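Local coordinates for protein nucleoside-diphosphate-sugar pyrophosphorylase (Vibrio cholerae, PDB 4EVW) that probably transfers a nucleotide onto a sugar phosphate, releasing pyrophosphate, as nucleoside-diphosphate-sugar pyrophosphorylases of the nucleotidyltransferase family do, at residues Gln20-Leu25 / Gln30-His35; Asp115-Asn120 / Thr239-Gln244. The protein carries 1 engineered substitution. All blocks are in the same frame, centred on the assembly; numbering follows the deposited sequence.

Contact 1 (Gln20-Leu25 / Gln30-His35); sequences QPKYML and QTLFEH
Two backbone hydrogen bonds tie Leu32 and Phe33, the first turn of helix 32-37, to the preceding loop. Leu32 N gives its hydrogen to Leu25 O at 2.9 Å, and the C=O...N angle of 168° puts this donor almost straight ahead of the carbonyl. Phe33 N reaches Tyr23 O at 3.0 Å from a more bent direction, 133° at the oxygen. Leu25 O also receives a CA-H...O contact from Thr31 CA, 3.1 Å away.

A capping box closes the helix start: Glu34 N donates to Thr31 OG1, while Thr31 N donates to Glu34 OE1 at 2.9 Å, reaching that oxygen from above the carboxylate plane. Thr31 OG1 donates to the anti lone pair of Glu34 OE1, 2.6 Å away. A chi1 of 61° turns Thr31 OG1 back over its own backbone, within reach of both Glu34 atoms.

Packing fills in around these bonds. Leu32 CD1 comes within 3.4 Å of Lys22 O and 4.1 Å of Leu25 CB, bringing one methyl against 3-10 segment 22-24. Pro21-Lys22 matches the Pro-Lys end of the family's signature sequence, so this turn probably lies near the nucleotide site. Tyr23 CB and Phe33 CB meet at 4.2 Å, while their rings diverge. Tyr23 OH is hydrogen-bonded to Thr59 OG1, and the Phe33 ring meets Phe51.

The first helical N-H groups thus find acceptors across the contact or in the cap, and two donors grip Glu34 OE1, which would probably favour an ionised Glu34.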
# COMPACT_ATOMS: atom_id res chain seq x y z
N GLN A 20 -15.72 -13.15 8.48
CA GLN A 20 -15.75 -11.77 7.98
C GLN A 20 -14.40 -11.43 7.34
O GLN A 20 -13.38 -11.99 7.72
CB GLN A 20 -15.95 -10.78 9.12
CG GLN A 20 -17.29 -10.81 9.81
CD GLN A 20 -17.39 -9.74 10.88
OE1 GLN A 20 -16.84 -9.88 11.97
NE2 GLN A 20 -18.06 -8.64 10.55
N PRO A 21 -14.39 -10.53 6.34
CA PRO A 21 -13.08 -10.20 5.77
C PRO A 21 -12.24 -9.55 6.87
O PRO A 21 -12.77 -8.87 7.75
CB PRO A 21 -13.42 -9.26 4.61
CG PRO A 21 -14.83 -8.80 4.89
CD PRO A 21 -15.48 -9.99 5.52
N LYS A 22 -10.93 -9.79 6.82
CA LYS A 22 -10.02 -9.29 7.84
C LYS A 22 -10.16 -7.82 8.24
O LYS A 22 -10.07 -7.50 9.42
CB LYS A 22 -8.59 -9.61 7.40
CG LYS A 22 -7.56 -8.51 7.60
CD LYS A 22 -6.25 -8.91 6.93
CE LYS A 22 -6.46 -9.28 5.46
NZ LYS A 22 -7.02 -8.15 4.66
N TYR A 23 -10.39 -6.93 7.28
CA TYR A 23 -10.51 -5.52 7.63
C TYR A 23 -11.74 -5.17 8.47
O TYR A 23 -11.82 -4.07 9.02
CB TYR A 23 -10.45 -4.64 6.37
CG TYR A 23 -11.29 -5.11 5.21
CD1 TYR A 23 -10.71 -5.78 4.13
CD2 TYR A 23 -12.66 -4.89 5.19
CE1 TYR A 23 -11.48 -6.22 3.06
CE2 TYR A 23 -13.45 -5.32 4.12
CZ TYR A 23 -12.85 -5.99 3.06
OH TYR A 23 -13.62 -6.42 2.00
N MSE A 24 -12.68 -6.11 8.58
CA MSE A 24 -13.87 -5.88 9.40
C MSE A 24 -13.73 -6.47 10.79
O MSE A 24 -14.60 -6.29 11.65
CB MSE A 24 -15.12 -6.48 8.73
CG MSE A 24 -15.52 -5.78 7.44
SE MSE A 24 -17.22 -6.44 6.75
CE MSE A 24 -17.30 -5.42 5.11
N LEU A 25 -12.63 -7.19 11.03
CA LEU A 25 -12.41 -7.77 12.35
C LEU A 25 -12.17 -6.64 13.34
O LEU A 25 -11.69 -5.57 12.96
CB LEU A 25 -11.22 -8.74 12.32
CG LEU A 25 -11.45 -9.93 11.38
CD1 LEU A 25 -10.30 -10.92 11.50
CD2 LEU A 25 -12.78 -10.61 11.74
N GLN A 30 -12.23 -1.04 17.82
CA GLN A 30 -12.44 -0.62 16.44
C GLN A 30 -11.93 -1.65 15.43
O GLN A 30 -11.11 -2.50 15.75
CB GLN A 30 -11.79 0.74 16.20
CG GLN A 30 -10.29 0.80 16.42
CD GLN A 30 -9.74 2.21 16.29
OE1 GLN A 30 -8.53 2.41 16.29
NE2 GLN A 30 -10.63 3.19 16.20
N THR A 31 -12.44 -1.55 14.21
CA THR A 31 -12.07 -2.47 13.14
C THR A 31 -10.63 -2.30 12.69
O THR A 31 -10.04 -1.23 12.85
CB THR A 31 -12.99 -2.30 11.91
OG1 THR A 31 -12.86 -0.96 11.40
CG2 THR A 31 -14.44 -2.56 12.29
N LEU A 32 -10.06 -3.35 12.12
CA LEU A 32 -8.69 -3.27 11.64
C LEU A 32 -8.63 -2.19 10.56
O LEU A 32 -7.61 -1.52 10.41
CB LEU A 32 -8.23 -4.64 11.12
CG LEU A 32 -8.21 -5.73 12.21
CD1 LEU A 32 -7.55 -7.00 11.67
CD2 LEU A 32 -7.45 -5.24 13.43
N PHE A 33 -9.73 -2.01 9.83
CA PHE A 33 -9.79 -0.98 8.79
C PHE A 33 -9.50 0.37 9.44
O PHE A 33 -8.69 1.16 8.94
CB PHE A 33 -11.18 -0.93 8.15
CG PHE A 33 -11.38 0.24 7.22
CD1 PHE A 33 -10.88 0.22 5.92
CD2 PHE A 33 -12.07 1.37 7.66
CE1 PHE A 33 -11.08 1.31 5.07
CE2 PHE A 33 -12.27 2.46 6.81
CZ PHE A 33 -11.77 2.43 5.51
N GLU A 34 -10.17 0.64 10.55
CA GLU A 34 -10.00 1.90 11.27
C GLU A 34 -8.59 2.05 11.85
O GLU A 34 -8.01 3.13 11.80
CB GLU A 34 -11.04 2.01 12.38
CG GLU A 34 -12.46 2.20 11.86
CD GLU A 34 -13.50 1.89 12.92
OE1 GLU A 34 -13.85 0.70 13.10
OE2 GLU A 34 -13.96 2.84 13.59
N HIS A 35 -8.06 0.97 12.42
CA HIS A 35 -6.71 1.01 12.98
C HIS A 35 -5.71 1.41 11.89
O HIS A 35 -4.80 2.19 12.13
CB HIS A 35 -6.30 -0.36 13.51
CG HIS A 35 -6.86 -0.68 14.86
ND1 HIS A 35 -6.52 0.02 16.00
CD2 HIS A 35 -7.72 -1.65 15.26
CE1 HIS A 35 -7.14 -0.51 17.04
NE2 HIS A 35 -7.87 -1.52 16.62

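Contact 2 (Asp115-Asn120 / Thr239-Gln244); sequences DTFRPN and TDFLRQ
The short strand 116-117, paired antiparallel with strand 230-231, faces the C-terminal helix 235-243; between residues 115-120 and 239-244 the touching side chains are Phe117 and Phe241. Their ring centroids are 5.1 Å apart and the planes stand at 59°, an edge-to-face pair tilted well away from perpendicular. The edge belongs to Phe117: its CE2 lies 3.6 Å above the plane of the Phe241 ring, displaced toward the rim. Phe117 CE2 is 3.7 Å from both Phe241 CZ and Phe241 CE2, and Phe117 CD2 follows at 4.1 Å from Phe241 CZ.

The side chains have to span a wide gap, since the CA atoms of Phe117 and Phe241 are 10.9 Å apart. Both set out toward the opposite segment, and in Phe241 CG is anti to the backbone N (chi1 -177°), which extends the ring from the last turns of the helix. This joins the final helix of the modelled chain to a strand that precedes it by more than a hundred residues. Leu32 of helix 32-37 also touches Phe117, while His28 adds a further edge-to-face partner for Phe241 and a hydrogen bond to Phe241 O.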
# COMPACT_ATOMS: atom_id res chain seq x y z
N ASP A 115 -3.40 -3.97 6.09
CA ASP A 115 -2.78 -4.94 7.02
C ASP A 115 -1.72 -4.30 7.90
O ASP A 115 -1.12 -4.96 8.74
CB ASP A 115 -2.07 -6.07 6.26
CG ASP A 115 -2.96 -6.79 5.28
OD1 ASP A 115 -4.11 -7.10 5.64
OD2 ASP A 115 -2.49 -7.05 4.16
N THR A 116 -1.49 -3.01 7.70
CA THR A 116 -0.44 -2.32 8.42
C THR A 116 -0.92 -1.09 9.18
O THR A 116 -1.80 -0.38 8.70
CB THR A 116 0.66 -1.87 7.43
OG1 THR A 116 1.01 -2.98 6.59
CG2 THR A 116 1.89 -1.38 8.16
N PHE A 117 -0.35 -0.86 10.36
CA PHE A 117 -0.69 0.34 11.13
C PHE A 117 0.59 1.14 11.31
O PHE A 117 1.64 0.60 11.69
CB PHE A 117 -1.25 0.04 12.52
CG PHE A 117 -2.26 -1.06 12.55
CD1 PHE A 117 -3.11 -1.28 11.47
CD2 PHE A 117 -2.35 -1.88 13.66
CE1 PHE A 117 -4.04 -2.31 11.49
CE2 PHE A 117 -3.28 -2.92 13.70
CZ PHE A 117 -4.12 -3.14 12.61
N ARG A 118 0.49 2.43 11.03
CA ARG A 118 1.61 3.35 11.15
C ARG A 118 1.10 4.52 11.97
O ARG A 118 0.76 5.57 11.43
CB ARG A 118 2.04 3.82 9.76
CG ARG A 118 2.87 2.79 9.01
CD ARG A 118 4.32 2.83 9.48
NE ARG A 118 4.97 4.07 9.05
CZ ARG A 118 5.21 5.11 9.84
NH1 ARG A 118 4.87 5.07 11.13
NH2 ARG A 118 5.77 6.20 9.35
N PRO A 119 1.04 4.35 13.30
CA PRO A 119 0.54 5.43 14.15
C PRO A 119 1.22 6.79 13.94
O PRO A 119 2.43 6.88 13.79
CB PRO A 119 0.80 4.92 15.57
CG PRO A 119 0.91 3.44 15.42
CD PRO A 119 1.62 3.26 14.11
N ASN A 120 0.40 7.85 13.94
CA ASN A 120 0.90 9.21 13.80
C ASN A 120 1.76 9.46 12.57
O ASN A 120 2.77 10.16 12.63
CB ASN A 120 1.69 9.59 15.07
CG ASN A 120 0.94 9.26 16.35
OD1 ASN A 120 -0.25 9.54 16.47
ND2 ASN A 120 1.64 8.68 17.32
N THR A 239 -3.91 -12.11 16.48
CA THR A 239 -4.01 -12.64 17.83
C THR A 239 -3.06 -11.87 18.74
O THR A 239 -3.43 -11.47 19.84
CB THR A 239 -3.65 -14.14 17.86
OG1 THR A 239 -4.62 -14.88 17.11
CG2 THR A 239 -3.62 -14.66 19.29
N ASP A 240 -1.83 -11.65 18.26
CA ASP A 240 -0.84 -10.92 19.04
C ASP A 240 -1.30 -9.49 19.30
O ASP A 240 -1.09 -8.96 20.39
CB ASP A 240 0.51 -10.88 18.31
CG ASP A 240 1.14 -12.26 18.19
OD1 ASP A 240 0.87 -13.12 19.05
OD2 ASP A 240 1.92 -12.48 17.23
N PHE A 241 -1.92 -8.86 18.30
CA PHE A 241 -2.40 -7.49 18.46
C PHE A 241 -3.53 -7.46 19.49
O PHE A 241 -3.68 -6.48 20.22
CB PHE A 241 -2.91 -6.96 17.12
CG PHE A 241 -3.37 -5.52 17.17
CD1 PHE A 241 -2.49 -4.52 17.56
CD2 PHE A 241 -4.67 -5.18 16.80
CE1 PHE A 241 -2.91 -3.19 17.60
CE2 PHE A 241 -5.09 -3.85 16.83
CZ PHE A 241 -4.21 -2.85 17.23
N LEU A 242 -4.30 -8.54 19.54
CA LEU A 242 -5.41 -8.65 20.48
C LEU A 242 -4.90 -8.69 21.93
O LEU A 242 -5.59 -8.24 22.85
CB LEU A 242 -6.23 -9.90 20.17
CG LEU A 242 -7.71 -9.74 19.79
CD1 LEU A 242 -8.00 -8.34 19.29
CD2 LEU A 242 -8.07 -10.77 18.74
N ARG A 243 -3.70 -9.24 22.14
CA ARG A 243 -3.13 -9.33 23.48
C ARG A 243 -2.45 -8.03 23.92
O ARG A 243 -2.36 -7.75 25.11
CB ARG A 243 -2.11 -10.46 23.56
CG ARG A 243 -2.65 -11.85 23.27
CD ARG A 243 -1.61 -12.90 23.65
NE ARG A 243 -0.28 -12.52 23.20
CZ ARG A 243 0.32 -13.01 22.11
NH1 ARG A 243 -0.30 -13.91 21.36
NH2 ARG A 243 1.53 -12.60 21.78
N GLN A 244 -1.97 -7.25 22.95
CA GLN A 244 -1.29 -6.00 23.25
C GLN A 244 -2.18 -5.00 23.99
O GLN A 244 -2.33 -3.87 23.48
CB GLN A 244 -0.75 -5.38 21.96
CG GLN A 244 0.35 -6.21 21.31
CD GLN A 244 1.46 -6.54 22.28
OE1 GLN A 244 2.07 -5.65 22.87
NE2 GLN A 244 1.74 -7.83 22.45

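In the fold
Along the chain the contacts come in series, contact 1 closing before contact 2 opens; their centres lie 11 Å apart on the same side of the chain's centre, each about 16 Å from it. Helix 32-37 connects them: His35 CB is 3.6 Å from Phe117 CE1, and His35 NE2 is 3.6 Å from Phe241 CE2. A second link is a weak ion pair, Lys22 NZ to Asp115 OD1 at 3.2 Å. Helix 235-243 serves both, as Tyr238 touches Leu25 and Leu32. Phe33, meeting Phe51 of strand 49-54, places the 20-35 loop and helix start against the main mixed sheet. The C-terminal helix thus closes over residues from early in the chain.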